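Local coordinates for putative type I restriction enzyme R protein (Bacteroides fragilis NCTC 9343, PDB 3EVY) that probably serves, through a longer chain of which this is a C-terminal fragment, as the R subunit needed for DNA cleavage and ATP hydrolysis by a type I restriction system, at residues E14-R19 against R60-G65; I51-M56 against Q79-Y84. All coordinates share one frame; numbering follows the deposited sequence.

Interaction 1: E14-R19 against R60-G65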
ATOM      1  N   GLU A  14       2.230 -12.896 -11.003  1.00 46.35           N
ATOM      2  CA  GLU A  14       3.572 -12.355 -11.041  1.00 47.65           C
ATOM      3  C   GLU A  14       3.521 -10.952 -11.560  1.00 47.12           C
ATOM      4  O   GLU A  14       4.156 -10.067 -10.972  1.00 47.20           O
ATOM      5  CB  GLU A  14       4.443 -13.205 -11.989  1.00 48.20           C
ATOM      6  CG  GLU A  14       4.437 -14.732 -11.620  1.00 56.04           C
ATOM      7  CD  GLU A  14       5.186 -15.642 -12.615  1.00 61.82           C
ATOM      8  OE1 GLU A  14       6.125 -16.338 -12.137  1.00 62.05           O
ATOM      9  OE2 GLU A  14       4.825 -15.657 -13.840  1.00 65.05           O
ATOM     10  N   LYS A  15       2.737 -10.741 -12.628  1.00 45.79           N
ATOM     11  CA  LYS A  15       2.449  -9.382 -13.151  1.00 46.53           C
ATOM     12  C   LYS A  15       1.938  -8.433 -12.077  1.00 44.59           C
ATOM     13  O   LYS A  15       2.432  -7.304 -11.961  1.00 45.00           O
ATOM     14  CB  LYS A  15       1.425  -9.402 -14.309  1.00 47.80           C
ATOM     15  CG  LYS A  15       2.031  -9.510 -15.727  1.00 54.78           C
ATOM     16  CD  LYS A  15       0.950  -9.643 -16.822  1.00 61.40           C
ATOM     17  CE  LYS A  15       0.211 -10.977 -16.740  1.00 66.14           C
ATOM     18  NZ  LYS A  15      -1.102 -11.008 -17.461  1.00 69.16           N
ATOM     19  N   LEU A  16       0.905  -8.835 -11.338  1.00 42.60           N
ATOM     20  CA  LEU A  16       0.344  -7.956 -10.321  1.00 42.24           C
ATOM     21  C   LEU A  16       1.332  -7.699  -9.137  1.00 42.87           C
ATOM     22  O   LEU A  16       1.269  -6.639  -8.495  1.00 43.63           O
ATOM     23  CB  LEU A  16      -0.977  -8.518  -9.779  1.00 40.53           C
ATOM     24  CG  LEU A  16      -2.182  -8.747 -10.719  1.00 42.64           C
ATOM     25  CD1 LEU A  16      -3.178  -9.893 -10.171  1.00 38.54           C
ATOM     26  CD2 LEU A  16      -2.970  -7.442 -10.910  1.00 39.65           C
ATOM     27  N   VAL A  17       2.119  -8.704  -8.772  1.00 43.12           N
ATOM     28  CA  VAL A  17       3.125  -8.540  -7.706  1.00 43.11           C
ATOM     29  C   VAL A  17       4.136  -7.486  -8.117  1.00 43.60           C
ATOM     30  O   VAL A  17       4.483  -6.629  -7.317  1.00 43.11           O
ATOM     31  CB  VAL A  17       3.844  -9.879  -7.341  1.00 44.23           C
ATOM     32  CG1 VAL A  17       5.152  -9.654  -6.521  1.00 41.50           C
ATOM     33  CG2 VAL A  17       2.909 -10.823  -6.598  1.00 41.03           C
ATOM     34  N   GLU A  18       4.562  -7.511  -9.391  1.00 44.19           N
ATOM     35  CA  GLU A  18       5.511  -6.522  -9.901  1.00 46.08           C
ATOM     36  C   GLU A  18       4.943  -5.101  -9.863  1.00 45.59           C
ATOM     37  O   GLU A  18       5.602  -4.192  -9.396  1.00 45.84           O
ATOM     38  CB  GLU A  18       5.890  -6.883 -11.342  1.00 48.38           C
ATOM     39  CG  GLU A  18       6.882  -5.898 -11.920  1.00 56.34           C
ATOM     40  CD  GLU A  18       7.241  -6.240 -13.353  1.00 65.16           C
ATOM     41  OE1 GLU A  18       7.259  -7.459 -13.690  1.00 67.20           O
ATOM     42  OE2 GLU A  18       7.475  -5.273 -14.128  1.00 71.25           O
ATOM     43  N   ARG A  19       3.723  -4.909 -10.364  1.00 44.94           N
ATOM     44  CA  ARG A  19       2.988  -3.673 -10.197  1.00 44.94           C
ATOM     45  C   ARG A  19       2.870  -3.232  -8.699  1.00 44.15           C
ATOM     46  O   ARG A  19       2.999  -2.045  -8.389  1.00 44.16           O
ATOM     47  CB  ARG A  19       1.550  -3.795 -10.712  1.00 45.21           C
ATOM     48  CG  ARG A  19       1.372  -3.502 -12.186  1.00 51.98           C
ATOM     49  CD  ARG A  19      -0.002  -3.996 -12.732  1.00 59.87           C
ATOM     50  NE  ARG A  19      -1.086  -3.200 -12.154  1.00 64.58           N
ATOM     51  CZ  ARG A  19      -2.368  -3.549 -12.171  1.00 66.82           C
ATOM     52  NH1 ARG A  19      -2.749  -4.670 -12.775  1.00 68.30           N
ATOM     53  NH2 ARG A  19      -3.271  -2.756 -11.604  1.00 69.97           N
ATOM     54  N   ARG A  60      -3.225  -5.191  -3.350  1.00 37.10           N
ATOM     55  CA  ARG A  60      -2.853  -6.182  -2.344  1.00 36.14           C
ATOM     56  C   ARG A  60      -3.977  -7.231  -2.184  1.00 36.20           C
ATOM     57  O   ARG A  60      -3.716  -8.411  -2.105  1.00 35.78           O
ATOM     58  CB  ARG A  60      -2.558  -5.547  -1.027  1.00 34.94           C
ATOM     59  CG  ARG A  60      -1.850  -6.463  -0.027  1.00 39.18           C
ATOM     60  CD  ARG A  60      -0.757  -5.689   0.636  1.00 38.68           C
ATOM     61  NE  ARG A  60      -0.094  -6.465   1.639  1.00 42.89           N
ATOM     62  CZ  ARG A  60       1.170  -6.345   1.994  1.00 40.09           C
ATOM     63  NH1 ARG A  60       1.640  -7.163   2.892  1.00 42.01           N
ATOM     64  NH2 ARG A  60       1.984  -5.492   1.390  1.00 38.05           N
ATOM     65  N   ASN A  61      -5.222  -6.808  -2.138  1.00 36.89           N
ATOM     66  CA  ASN A  61      -6.337  -7.762  -1.952  1.00 36.05           C
ATOM     67  C   ASN A  61      -6.488  -8.654  -3.177  1.00 36.40           C
ATOM     68  O   ASN A  61      -6.824  -9.842  -3.095  1.00 37.23           O
ATOM     69  CB  ASN A  61      -7.632  -6.982  -1.642  1.00 35.19           C
ATOM     70  CG  ASN A  61      -7.739  -6.671  -0.169  1.00 39.34           C
ATOM     71  OD1 ASN A  61      -7.169  -7.415   0.634  1.00 39.61           O
ATOM     72  ND2 ASN A  61      -8.379  -5.545   0.197  1.00 40.17           N
ATOM     73  N   GLU A  62      -6.158  -8.089  -4.326  1.00 36.21           N
ATOM     74  CA  GLU A  62      -6.213  -8.752  -5.595  1.00 37.43           C
ATOM     75  C   GLU A  62      -5.173  -9.866  -5.689  1.00 37.79           C
ATOM     76  O   GLU A  62      -5.510 -10.990  -6.039  1.00 37.44           O
ATOM     77  CB  GLU A  62      -5.973  -7.674  -6.714  1.00 38.46           C
ATOM     78  CG  GLU A  62      -5.833  -8.231  -8.107  1.00 41.98           C
ATOM     79  CD  GLU A  62      -6.186  -7.225  -9.235  1.00 47.68           C
ATOM     80  OE1 GLU A  62      -6.556  -7.717 -10.303  1.00 49.48           O
ATOM     81  OE2 GLU A  62      -6.068  -5.978  -9.093  1.00 49.58           O
ATOM     82  N   VAL A  63      -3.922  -9.589  -5.339  1.00 37.84           N
ATOM     83  CA  VAL A  63      -2.927 -10.699  -5.228  1.00 37.12           C
ATOM     84  C   VAL A  63      -3.253 -11.727  -4.169  1.00 37.85           C
ATOM     85  O   VAL A  63      -2.904 -12.865  -4.330  1.00 39.25           O
ATOM     86  CB  VAL A  63      -1.428 -10.210  -5.110  1.00 38.09           C
ATOM     87  CG1 VAL A  63      -1.097  -9.279  -6.299  1.00 38.31           C
ATOM     88  CG2 VAL A  63      -1.214  -9.516  -3.797  1.00 34.74           C
ATOM     89  N   LYS A  64      -3.945 -11.359  -3.084  1.00 37.80           N
ATOM     90  CA  LYS A  64      -4.341 -12.393  -2.117  1.00 37.98           C
ATOM     91  C   LYS A  64      -5.424 -13.285  -2.701  1.00 37.80           C
ATOM     92  O   LYS A  64      -5.760 -14.335  -2.123  1.00 37.48           O
ATOM     93  CB  LYS A  64      -4.815 -11.771  -0.782  1.00 36.80           C
ATOM     94  CG  LYS A  64      -3.730 -10.975  -0.059  1.00 38.31           C
ATOM     95  CD  LYS A  64      -4.208 -10.388   1.216  1.00 42.93           C
ATOM     96  CE  LYS A  64      -3.040  -9.802   1.952  1.00 46.42           C
ATOM     97  NZ  LYS A  64      -3.501  -9.216   3.216  1.00 41.25           N
ATOM     98  N   GLY A  65      -5.985 -12.876  -3.817  1.00 35.48           N
ATOM     99  CA  GLY A  65      -6.981 -13.702  -4.450  1.00 37.23           C
ATOM    100  C   GLY A  65      -6.429 -14.804  -5.368  1.00 37.48           C
ATOM    101  O   GLY A  65      -7.193 -15.399  -6.177  1.00 36.94           O
TER
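Leu-16 meets Val-63 and Glu-62 where two antiparallel helices pack in the helical C-terminal region of the R subunit, helix 12-30 near its start and helix 43-63 near its C-terminal end. The backbones come closest here, with Leu-16 CA 6.6 Å from Val-63 CA. Leu-16 makes two contacts. Its CB lies against Val-63 CG1 at 3.6 Å, close to the backbone. Its two methyls reach on to the side chain of Glu-62. CD2 touches the carboxylate carbon CD of Glu-62 at 3.6 Å, and CD1 lies 3.8 Å from CG of Glu-62. The two side chains cross at about a right angle. Glu-62 has CG anti to its backbone N (chi1 173°) and stays extended beyond it, which carries the carboxylate across the leucine methyls. Glu-62 is exposed; Leu-16 and Val-63 are buried. The acid thus lies against the leucine methyls through CG, CD and OE1. No hydrogen bond joins the two segments. Arg-19 stands near the acid, but its NH2 is 5.0 Å from Glu-62 OE2, so any attraction is probably long-range. Leu-59 and Tyr-66 also touch Leu-16, and Tyr-13 touches Val-63. The CG1 methyl of Val-63, set anti to its carbonyl carbon (chi1 -55°), meets a second valine more loosely: Val-17 CG2 lies 4.3 Å from it.

Interaction 2: I51-M56 against Q79-Y84; sequences ILFRAM and QRFADY
Phe-53 and Phe-81 form an offset stack in an aromatic cluster of the hydrophobic core, which ties helix 43-63 to helix 78-91. Their centroids are 4.9 Å apart and the planes are turned 30° against each other. The outer end of the Phe-53 ring lies over one face of Phe-81, with CZ of Phe-53 3.6 Å from CE2 of Phe-81. In both phenylalanines CG points opposite the backbone N (chi1 -173° for Phe-53), which sends each ring out across the gap. The gap is wide: the segment axes approach no closer than 11.8 Å, so the rings do most of the bridging. Phe-53 also leans on Tyr-84. Its CE1 is 3.5 Å from Tyr-84 CB, and Tyr-84 O lies over a face of the Phe-53 ring. Tyr-84 thus meets Phe-53 through its own CB and carbonyl O, while the tyrosine ring leads away. Met-56 and Phe-81 run past each other in opposite directions. The methionine chain bends at its last torsion, and its CE methyl lies 3.7 Å from Phe-81 CE1. All four residues are buried; no hydrogen bond crosses the contact. The segments run at 138°, well away from strictly antiparallel. Helix 12-30 borders the cluster: Phe-20 packs on Phe-81, Met-23 on Met-56, and Phe-27 meets the Tyr-84 ring edge-to-face. Val-34 and Val-37 of helix 34-38 also touch Tyr-84.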
ATOM      1  N   ILE A  51      -5.605   8.301  -1.676  1.00 46.19           N
ATOM      2  CA  ILE A  51      -5.735   7.787  -3.036  1.00 45.67           C
ATOM      3  C   ILE A  51      -4.667   6.748  -3.345  1.00 45.29           C
ATOM      4  O   ILE A  51      -4.958   5.681  -3.879  1.00 44.07           O
ATOM      5  CB  ILE A  51      -5.720   8.985  -4.013  1.00 47.19           C
ATOM      6  CG1 ILE A  51      -7.064   9.717  -3.872  1.00 50.55           C
ATOM      7  CG2 ILE A  51      -5.492   8.532  -5.435  1.00 45.73           C
ATOM      8  CD1 ILE A  51      -7.088  11.213  -4.382  1.00 53.65           C
ATOM      9  N   LEU A  52      -3.429   7.013  -2.929  1.00 43.18           N
ATOM     10  CA  LEU A  52      -2.382   6.064  -3.122  1.00 43.23           C
ATOM     11  C   LEU A  52      -2.635   4.821  -2.312  1.00 40.65           C
ATOM     12  O   LEU A  52      -2.369   3.707  -2.761  1.00 39.86           O
ATOM     13  CB  LEU A  52      -0.972   6.627  -2.757  1.00 43.69           C
ATOM     14  CG  LEU A  52      -0.308   7.624  -3.735  1.00 48.14           C
ATOM     15  CD1 LEU A  52       1.193   7.842  -3.439  1.00 51.19           C
ATOM     16  CD2 LEU A  52      -0.474   7.172  -5.181  1.00 49.99           C
ATOM     17  N   PHE A  53      -3.033   5.007  -1.068  1.00 38.85           N
ATOM     18  CA  PHE A  53      -3.144   3.844  -0.264  1.00 38.24           C
ATOM     19  C   PHE A  53      -4.338   3.005  -0.755  1.00 37.16           C
ATOM     20  O   PHE A  53      -4.308   1.774  -0.703  1.00 37.06           O
ATOM     21  CB  PHE A  53      -3.321   4.181   1.193  1.00 37.91           C
ATOM     22  CG  PHE A  53      -3.275   2.939   2.068  1.00 39.89           C
ATOM     23  CD1 PHE A  53      -2.039   2.402   2.458  1.00 39.07           C
ATOM     24  CD2 PHE A  53      -4.449   2.298   2.443  1.00 41.18           C
ATOM     25  CE1 PHE A  53      -1.993   1.246   3.260  1.00 37.76           C
ATOM     26  CE2 PHE A  53      -4.394   1.101   3.238  1.00 38.03           C
ATOM     27  CZ  PHE A  53      -3.151   0.630   3.623  1.00 38.67           C
ATOM     28  N   ARG A  54      -5.431   3.649  -1.149  1.00 37.91           N
ATOM     29  CA  ARG A  54      -6.584   2.852  -1.728  1.00 39.21           C
ATOM     30  C   ARG A  54      -6.181   1.952  -2.873  1.00 39.03           C
ATOM     31  O   ARG A  54      -6.566   0.790  -2.944  1.00 41.25           O
ATOM     32  CB  ARG A  54      -7.748   3.735  -2.210  1.00 39.81           C
ATOM     33  CG  ARG A  54      -8.984   2.880  -2.665  1.00 43.42           C
ATOM     34  CD  ARG A  54     -10.170   3.757  -2.975  1.00 55.60           C
ATOM     35  NE  ARG A  54     -11.247   2.891  -3.444  1.00 60.05           N
ATOM     36  CZ  ARG A  54     -12.364   3.321  -4.025  1.00 61.35           C
ATOM     37  NH1 ARG A  54     -12.584   4.624  -4.194  1.00 60.14           N
ATOM     38  NH2 ARG A  54     -13.268   2.427  -4.406  1.00 62.14           N
ATOM     39  N   ALA A  55      -5.374   2.449  -3.780  1.00 38.89           N
ATOM     40  CA  ALA A  55      -4.897   1.654  -4.917  1.00 38.96           C
ATOM     41  C   ALA A  55      -3.981   0.509  -4.523  1.00 37.66           C
ATOM     42  O   ALA A  55      -4.004  -0.558  -5.129  1.00 35.93           O
ATOM     43  CB  ALA A  55      -4.105   2.596  -5.991  1.00 38.53           C
ATOM     44  N   MET A  56      -3.066   0.765  -3.595  1.00 36.98           N
ATOM     45  CA  MET A  56      -2.226  -0.351  -3.032  1.00 37.61           C
ATOM     46  C   MET A  56      -3.097  -1.341  -2.330  1.00 36.92           C
ATOM     47  O   MET A  56      -2.920  -2.564  -2.475  1.00 38.01           O
ATOM     48  CB  MET A  56      -1.216   0.233  -1.960  1.00 36.11           C
ATOM     49  CG  MET A  56       0.133   0.812  -2.528  1.00 40.19           C
ATOM     50  SD  MET A  56       1.388   0.722  -1.204  1.00 36.91           S
ATOM     51  CE  MET A  56       0.506   1.345   0.161  1.00 41.30           C
ATOM     52  N   GLN A  79       1.822  -6.536   8.844  1.00 42.85           N
ATOM     53  CA  GLN A  79       1.550  -5.691  10.022  1.00 42.81           C
ATOM     54  C   GLN A  79       1.756  -4.197   9.771  1.00 42.11           C
ATOM     55  O   GLN A  79       0.849  -3.361  10.053  1.00 42.70           O
ATOM     56  CB  GLN A  79       2.367  -6.156  11.226  1.00 44.01           C
ATOM     57  CG  GLN A  79       1.959  -5.417  12.546  1.00 50.81           C
ATOM     58  CD  GLN A  79       0.442  -5.459  12.817  1.00 54.61           C
ATOM     59  OE1 GLN A  79      -0.151  -6.538  12.962  1.00 57.58           O
ATOM     60  NE2 GLN A  79      -0.191  -4.287  12.846  1.00 51.18           N
ATOM     61  N   ARG A  80       2.947  -3.850   9.265  1.00 39.09           N
ATOM     62  CA  ARG A  80       3.247  -2.490   8.835  1.00 38.35           C
ATOM     63  C   ARG A  80       2.141  -1.960   7.890  1.00 36.27           C
ATOM     64  O   ARG A  80       1.661  -0.812   8.022  1.00 35.82           O
ATOM     65  CB  ARG A  80       4.607  -2.470   8.130  1.00 37.08           C
ATOM     66  CG  ARG A  80       5.044  -1.050   7.634  1.00 40.03           C
ATOM     67  CD  ARG A  80       5.309  -0.017   8.766  1.00 36.71           C
ATOM     68  NE  ARG A  80       6.384  -0.328   9.720  1.00 39.21           N
ATOM     69  CZ  ARG A  80       7.658   0.110   9.596  1.00 40.43           C
ATOM     70  NH1 ARG A  80       8.045   0.870   8.559  1.00 38.54           N
ATOM     71  NH2 ARG A  80       8.571  -0.202  10.514  1.00 37.67           N
ATOM     72  N   PHE A  81       1.727  -2.805   6.952  1.00 36.99           N
ATOM     73  CA  PHE A  81       0.725  -2.371   5.944  1.00 37.02           C
ATOM     74  C   PHE A  81      -0.577  -2.072   6.680  1.00 38.41           C
ATOM     75  O   PHE A  81      -1.209  -1.084   6.397  1.00 37.08           O
ATOM     76  CB  PHE A  81       0.472  -3.505   4.935  1.00 35.94           C
ATOM     77  CG  PHE A  81      -0.303  -3.062   3.730  1.00 39.85           C
ATOM     78  CD1 PHE A  81       0.373  -2.434   2.649  1.00 38.21           C
ATOM     79  CD2 PHE A  81      -1.692  -3.195   3.681  1.00 38.08           C
ATOM     80  CE1 PHE A  81      -0.318  -1.976   1.558  1.00 38.68           C
ATOM     81  CE2 PHE A  81      -2.396  -2.751   2.541  1.00 39.39           C
ATOM     82  CZ  PHE A  81      -1.707  -2.151   1.486  1.00 36.16           C
ATOM     83  N   ALA A  82      -0.959  -2.978   7.605  1.00 39.03           N
ATOM     84  CA  ALA A  82      -2.137  -2.749   8.498  1.00 42.59           C
ATOM     85  C   ALA A  82      -2.076  -1.458   9.302  1.00 43.20           C
ATOM     86  O   ALA A  82      -3.090  -0.795   9.521  1.00 42.93           O
ATOM     87  CB  ALA A  82      -2.325  -3.921   9.432  1.00 42.24           C
ATOM     88  N   ASP A  83      -0.885  -1.107   9.783  1.00 44.06           N
ATOM     89  CA  ASP A  83      -0.677   0.165  10.470  1.00 42.46           C
ATOM     90  C   ASP A  83      -0.909   1.372   9.560  1.00 42.21           C
ATOM     91  O   ASP A  83      -1.525   2.339   9.954  1.00 41.51           O
ATOM     92  CB  ASP A  83       0.714   0.178  11.121  1.00 44.24           C
ATOM     93  CG  ASP A  83       0.838  -0.849  12.270  1.00 47.43           C
ATOM     94  OD1 ASP A  83      -0.191  -1.247  12.851  1.00 51.02           O
ATOM     95  OD2 ASP A  83       1.958  -1.290  12.555  1.00 51.44           O
ATOM     96  N   TYR A  84      -0.451   1.327   8.310  1.00 40.50           N
ATOM     97  CA  TYR A  84      -0.843   2.380   7.378  1.00 40.99           C
ATOM     98  C   TYR A  84      -2.369   2.356   7.162  1.00 41.37           C
ATOM     99  O   TYR A  84      -3.009   3.394   6.999  1.00 40.97           O
ATOM    100  CB  TYR A  84      -0.147   2.191   6.032  1.00 40.66           C
ATOM    101  CG  TYR A  84       1.317   2.629   5.990  1.00 41.93           C
ATOM    102  CD1 TYR A  84       1.665   3.999   5.944  1.00 40.77           C
ATOM    103  CD2 TYR A  84       2.355   1.671   5.961  1.00 41.53           C
ATOM    104  CE1 TYR A  84       2.986   4.392   5.849  1.00 38.54           C
ATOM    105  CE2 TYR A  84       3.693   2.071   5.900  1.00 36.93           C
ATOM    106  CZ  TYR A  84       4.000   3.414   5.835  1.00 37.46           C
ATOM    107  OH  TYR A  84       5.329   3.824   5.746  1.00 39.66           O
TER

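Overall arrangement
Both interactions use helix 43-63. Interaction 1 joins its C-terminal end to helix 12-30, and interaction 2 joins its middle to helix 78-91. Interaction 2 is the core contact, about 4 Å between its centre and that of the chain. It is mainly aromatic, with one methionine methyl, and its touching residues are all buried. Interaction 1 lies about 11 Å out and is partly buried; aliphatic groups meet there, and an exposed glutamate packs alongside. The centres of interactions 1 and 2 are about 14 Å apart. Arg-60 connects them: it belongs to the segment of interaction 1 but makes a cation-pi contact with Phe-81 of interaction 2. It also forms a salt bridge with Glu-78.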